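Local coordinates for protein botulinum neurotoxin type C1 (Clostridium botulinum, PDB 3R4S) that binds gangliosides through its receptor-binding region, the step on which entry of this clostridial neurotoxin into cells depends, at residues A[300-305]-A[356-361]; A[380-385]-A[408-413]. One frame throughout, in Å; residues are numbered along the deposited sequence.

Overall arrangement
Both contacts belong to the C-terminal, beta-trefoil receptor-binding region, in series along the chain: contact 1 closes before contact 2 opens. Their centres lie about 16 Å apart, and both reach the same antiparallel sheet. Contact 1 sets the loop before strand 307-314 against strand 356-362; contact 2 spans the open end of the hairpin of strands 381-392 and 401-409. Strand 367-374 pairs with both 356-362 and 381-392 and so bridges the two. Direct packing also joins them, with Phe356 against Cys385 and Val408, and Gln357 against Ile381. This continuous framework belongs to the region that carries the two sialic acid pockets.

Contact 1 of 2, residues A[300-305]-A[356-361]; sequences TRVRGG and FQIQPM
In the beta-trefoil receptor-binding region, a loop between two strands meets a third strand steeply: the end-to-end directions of 302-305 and 357-360 lie 111° apart. Two hydrogen bonds fasten the end of the loop. Gly305 N donates to Ile358 O over 2.8 Å, nearly straight and almost along the C=O axis. From the neighbouring strand residue, the Gln357 side chain, with CG anti to the backbone N (chi1 -178°) and extended beyond it, brings NE2 to 3.0 Å from Gly305 O. This donor sits above the carbonyl plane, 40° out of it. Gly305 thus donates through its N-H and accepts through its O, and Arg294 adds a weak bond to that oxygen.

Close packing surrounds the polar pair. Gly304 CA makes a CA-H...O contact with Ile358 O at 3.4 Å, so this carbonyl meets both glycines, while Pro360 CD and Gln359 OE1 also crowd Gly304, where a beta carbon would clash with both. The chain of Gln359 starts away from the loop but bends at chi2, which returns its amide to Gly304 and Gly305.

The apolar part is buried beside strand 307-314, where Val302 and Ile358 both touch Leu308. Their side chains cross at about a right angle, with Val302 CG1 3.6 Å from Ile358 CG2; the same methyl of Ile358 lies 3.5 Å from Arg303 O.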
loop_
_atom_site.group_PDB
_atom_site.type_symbol
_atom_site.label_atom_id
_atom_site.label_comp_id
_atom_site.label_asym_id
_atom_site.label_seq_id
_atom_site.Cartn_x
_atom_site.Cartn_y
_atom_site.Cartn_z
ATOM N N THR A 300 -6.054 18.346 3.116
ATOM C CA THR A 300 -5.838 17.745 4.429
ATOM C C THR A 300 -4.927 16.524 4.332
ATOM O O THR A 300 -4.969 15.646 5.189
ATOM C CB THR A 300 -7.167 17.350 5.087
ATOM O OG1 THR A 300 -7.882 16.476 4.207
ATOM C CG2 THR A 300 -8.017 18.595 5.364
ATOM N N ARG A 301 -4.117 16.480 3.272
ATOM C CA ARG A 301 -3.144 15.407 3.084
ATOM C C ARG A 301 -1.894 15.657 3.937
ATOM O O ARG A 301 -1.425 16.793 4.046
ATOM C CB ARG A 301 -2.742 15.301 1.609
ATOM C CG ARG A 301 -3.854 14.846 0.669
ATOM C CD ARG A 301 -3.343 14.762 -0.776
ATOM N NE ARG A 301 -4.360 14.229 -1.676
ATOM C CZ ARG A 301 -5.293 14.968 -2.280
ATOM N NH1 ARG A 301 -5.332 16.281 -2.096
ATOM N NH2 ARG A 301 -6.185 14.395 -3.077
ATOM N N VAL A 302 -1.358 14.595 4.534
ATOM C CA VAL A 302 -0.113 14.689 5.298
ATOM C C VAL A 302 1.136 14.529 4.402
ATOM O O VAL A 302 1.260 13.558 3.659
ATOM C CB VAL A 302 -0.093 13.643 6.437
ATOM C CG1 VAL A 302 1.175 13.794 7.291
ATOM C CG2 VAL A 302 -1.362 13.777 7.304
ATOM N N ARG A 303 2.063 15.477 4.479
ATOM C CA ARG A 303 3.274 15.424 3.662
ATOM C C ARG A 303 4.540 15.384 4.516
ATOM O O ARG A 303 4.549 15.865 5.653
ATOM C CB ARG A 303 3.335 16.628 2.721
ATOM C CG ARG A 303 2.219 16.673 1.690
ATOM C CD ARG A 303 2.206 18.008 0.920
ATOM N NE ARG A 303 1.230 17.958 -0.163
ATOM C CZ ARG A 303 -0.081 18.118 0.001
ATOM N NH1 ARG A 303 -0.585 18.356 1.206
ATOM N NH2 ARG A 303 -0.887 18.049 -1.045
ATOM N N GLY A 304 5.605 14.821 3.953
ATOM C CA GLY A 304 6.890 14.762 4.628
ATOM C C GLY A 304 7.381 16.157 4.954
ATOM O O GLY A 304 7.303 17.052 4.121
ATOM N N GLY A 305 7.869 16.350 6.172
ATOM C CA GLY A 305 8.299 17.669 6.599
ATOM C C GLY A 305 7.225 18.440 7.348
ATOM O O GLY A 305 7.517 19.458 7.973
ATOM N N PHE A 356 5.587 16.989 16.752
ATOM C CA PHE A 356 6.374 16.039 15.960
ATOM C C PHE A 356 6.488 16.465 14.491
ATOM O O PHE A 356 5.719 17.321 14.009
ATOM C CB PHE A 356 5.778 14.631 16.054
ATOM C CG PHE A 356 5.827 14.051 17.443
ATOM C CD1 PHE A 356 6.945 13.354 17.873
ATOM C CD2 PHE A 356 4.765 14.231 18.326
ATOM C CE1 PHE A 356 7.009 12.827 19.156
ATOM C CE2 PHE A 356 4.818 13.710 19.607
ATOM C CZ PHE A 356 5.941 13.007 20.029
ATOM N N GLN A 357 7.463 15.883 13.791
ATOM C CA GLN A 357 7.598 16.075 12.340
ATOM C C GLN A 357 7.596 14.711 11.666
ATOM O O GLN A 357 8.273 13.790 12.126
ATOM C CB GLN A 357 8.890 16.815 11.997
ATOM C CG GLN A 357 9.062 17.080 10.486
ATOM C CD GLN A 357 10.297 17.921 10.155
ATOM O OE1 GLN A 357 11.426 17.500 10.390
ATOM N NE2 GLN A 357 10.079 19.103 9.575
ATOM N N ILE A 358 6.830 14.581 10.583
ATOM C CA ILE A 358 6.669 13.294 9.904
ATOM C C ILE A 358 7.451 13.206 8.588
ATOM O O ILE A 358 7.680 14.214 7.929
ATOM C CB ILE A 358 5.177 12.947 9.673
ATOM C CG1 ILE A 358 5.021 11.451 9.406
ATOM C CG2 ILE A 358 4.583 13.808 8.536
ATOM C CD1 ILE A 358 3.606 10.932 9.643
ATOM N N GLN A 359 7.882 11.992 8.242
ATOM C CA GLN A 359 8.506 11.711 6.951
ATOM C C GLN A 359 7.978 10.366 6.472
ATOM O O GLN A 359 7.784 9.456 7.283
ATOM C CB GLN A 359 10.038 11.638 7.073
ATOM C CG GLN A 359 10.705 12.936 7.564
ATOM C CD GLN A 359 10.663 14.038 6.516
ATOM O OE1 GLN A 359 10.255 13.800 5.389
ATOM N NE2 GLN A 359 11.087 15.245 6.885
ATOM N N PRO A 360 7.743 10.231 5.156
ATOM C CA PRO A 360 7.266 8.960 4.607
ATOM C C PRO A 360 8.362 7.916 4.713
ATOM O O PRO A 360 9.532 8.276 4.669
ATOM C CB PRO A 360 7.004 9.288 3.124
ATOM C CG PRO A 360 7.941 10.415 2.824
ATOM C CD PRO A 360 7.988 11.235 4.102
ATOM N N MET A 361 7.987 6.652 4.875
ATOM C CA MET A 361 8.954 5.560 4.936
ATOM C C MET A 361 8.296 4.344 4.328
ATOM O O MET A 361 7.648 3.550 5.013
ATOM C CB MET A 361 9.393 5.282 6.371
ATOM C CG MET A 361 10.340 4.077 6.531
ATOM S SD MET A 361 11.776 4.098 5.428
ATOM C CE MET A 361 12.593 5.605 5.899
#

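Contact 2 of 2, residues A[380-385]-A[408-413]; sequences NISGIC and VKQGNY
The open end of an antiparallel beta hairpin in the beta-trefoil region is covered by an aromatic side chain from the segment that leaves it. Ile384 and Lys409 form the hydrogen-bonded pair: Lys409 N donates to Ile384 O in the carbonyl plane at 2.9 Å, and Ile384 N returns a bond to Lys409 O at 3.0 Å from above that carbonyl's plane. Beyond this pair the chain swings round through an inverse gamma turn centred on Asn412, and Tyr413 folds back over 381-384.

With CG between the backbone N and the carbonyl carbon (chi1 62°), the Tyr413 ring lays one face over the Gly383 backbone, whose C is 4.0 Å above the plane, toward the rim. A beta carbon on Gly383 would clash with Lys409 O, Val408 CG1 and Gln410 CG. Ile384 crosses the tyrosine at about a right angle, its CG2 3.9 Å from Tyr413 CB; Ile381 crosses obliquely, bringing CG2 within 3.5 Å of Tyr413 OH. Cys385 and Val408, a non-hydrogen-bonded pair, point to the other face of the sheet, where Cys385 SG meets Val408 CG2.

Two waters complete the closure. One donates to both Ser382 O and Gly411 O at the edge of the Tyr413 ring; the other donates to Ile381 O and lies 2.5 Å from Tyr413 OH.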
loop_
_atom_site.group_PDB
_atom_site.type_symbol
_atom_site.label_atom_id
_atom_site.label_comp_id
_atom_site.label_asym_id
_atom_site.label_seq_id
_atom_site.Cartn_x
_atom_site.Cartn_y
_atom_site.Cartn_z
ATOM N N ASN A 380 14.532 22.493 15.093
ATOM C CA ASN A 380 15.214 21.652 16.061
ATOM C C ASN A 380 14.575 20.271 16.140
ATOM O O ASN A 380 13.609 20.076 16.875
ATOM C CB ASN A 380 15.227 22.322 17.437
ATOM C CG ASN A 380 15.899 21.463 18.496
ATOM O OD1 ASN A 380 16.497 20.436 18.188
ATOM N ND2 ASN A 380 15.793 21.877 19.754
ATOM N N ILE A 381 15.097 19.327 15.357
ATOM C CA ILE A 381 14.651 17.941 15.432
ATOM C C ILE A 381 15.531 17.236 16.448
ATOM O O ILE A 381 16.740 17.141 16.263
ATOM C CB ILE A 381 14.759 17.230 14.061
ATOM C CG1 ILE A 381 13.968 18.006 13.002
ATOM C CG2 ILE A 381 14.284 15.775 14.160
ATOM C CD1 ILE A 381 12.481 18.135 13.334
ATOM N N SER A 382 14.932 16.747 17.531
ATOM C CA SER A 382 15.720 16.290 18.672
ATOM C C SER A 382 15.689 14.787 18.908
ATOM O O SER A 382 16.398 14.282 19.785
ATOM C CB SER A 382 15.252 16.998 19.945
ATOM O OG SER A 382 13.865 16.783 20.155
ATOM N N GLY A 383 14.867 14.067 18.153
ATOM C CA GLY A 383 14.729 12.644 18.392
ATOM C C GLY A 383 13.825 11.923 17.417
ATOM O O GLY A 383 13.178 12.538 16.565
ATOM N N ILE A 384 13.777 10.600 17.551
ATOM C CA ILE A 384 12.966 9.770 16.664
ATOM C C ILE A 384 12.063 8.873 17.504
ATOM O O ILE A 384 12.468 8.399 18.565
ATOM C CB ILE A 384 13.861 8.900 15.730
ATOM C CG1 ILE A 384 13.056 8.325 14.561
ATOM C CG2 ILE A 384 14.582 7.790 16.521
ATOM C CD1 ILE A 384 13.918 7.619 13.524
ATOM N N CYS A 385 10.843 8.642 17.031
ATOM C CA CYS A 385 9.900 7.767 17.736
ATOM C C CYS A 385 10.210 6.301 17.507
ATOM O O CYS A 385 10.370 5.856 16.370
ATOM C CB CYS A 385 8.458 8.067 17.313
ATOM S SG CYS A 385 7.918 9.695 17.863
ATOM N N VAL A 408 10.475 8.078 22.567
ATOM C CA VAL A 408 11.329 8.954 21.776
ATOM C C VAL A 408 12.765 8.701 22.210
ATOM O O VAL A 408 13.069 8.708 23.402
ATOM C CB VAL A 408 11.007 10.445 22.000
ATOM C CG1 VAL A 408 12.010 11.333 21.247
ATOM C CG2 VAL A 408 9.564 10.757 21.574
ATOM N N LYS A 409 13.634 8.441 21.243
ATOM C CA LYS A 409 15.066 8.355 21.475
ATOM C C LYS A 409 15.679 9.680 21.039
ATOM O O LYS A 409 15.624 10.035 19.861
ATOM C CB LYS A 409 15.659 7.211 20.645
ATOM C CG LYS A 409 17.185 7.174 20.593
ATOM C CD LYS A 409 17.779 7.129 21.987
ATOM C CE LYS A 409 19.252 6.715 21.965
ATOM N NZ LYS A 409 20.080 7.693 21.219
ATOM N N GLN A 410 16.241 10.421 21.987
ATOM C CA GLN A 410 16.960 11.647 21.659
ATOM C C GLN A 410 18.472 11.380 21.650
ATOM O O GLN A 410 18.906 10.279 21.283
ATOM C CB GLN A 410 16.554 12.799 22.592
ATOM C CG GLN A 410 15.056 13.113 22.522
ATOM C CD GLN A 410 14.685 14.464 23.108
ATOM O OE1 GLN A 410 15.131 14.835 24.194
ATOM N NE2 GLN A 410 13.851 15.200 22.396
ATOM N N GLY A 411 19.278 12.361 22.037
ATOM C CA GLY A 411 20.721 12.220 21.867
ATOM C C GLY A 411 21.001 12.004 20.382
ATOM O O GLY A 411 20.305 12.565 19.534
ATOM N N ASN A 412 21.991 11.184 20.053
ATOM C CA ASN A 412 22.259 10.887 18.649
ATOM C C ASN A 412 21.294 9.866 18.075
ATOM O O ASN A 412 21.616 8.689 17.963
ATOM C CB ASN A 412 23.699 10.412 18.419
ATOM C CG ASN A 412 23.970 10.112 16.953
ATOM O OD1 ASN A 412 23.260 10.608 16.078
ATOM N ND2 ASN A 412 24.973 9.281 16.680
ATOM N N TYR A 413 20.108 10.315 17.693
ATOM C CA TYR A 413 19.092 9.382 17.224
ATOM C C TYR A 413 19.431 8.787 15.860
ATOM O O TYR A 413 18.842 7.779 15.458
ATOM C CB TYR A 413 17.718 10.052 17.193
ATOM C CG TYR A 413 17.648 11.219 16.244
ATOM C CD1 TYR A 413 17.383 11.020 14.898
ATOM C CD2 TYR A 413 17.864 12.515 16.690
ATOM C CE1 TYR A 413 17.329 12.085 14.016
ATOM C CE2 TYR A 413 17.802 13.597 15.807
ATOM C CZ TYR A 413 17.541 13.362 14.467
ATOM O OH TYR A 413 17.484 14.401 13.575
HETATM O O HOH W 1 18.675 16.468 14.395
HETATM O O HOH W 2 19.229 14.826 19.655
#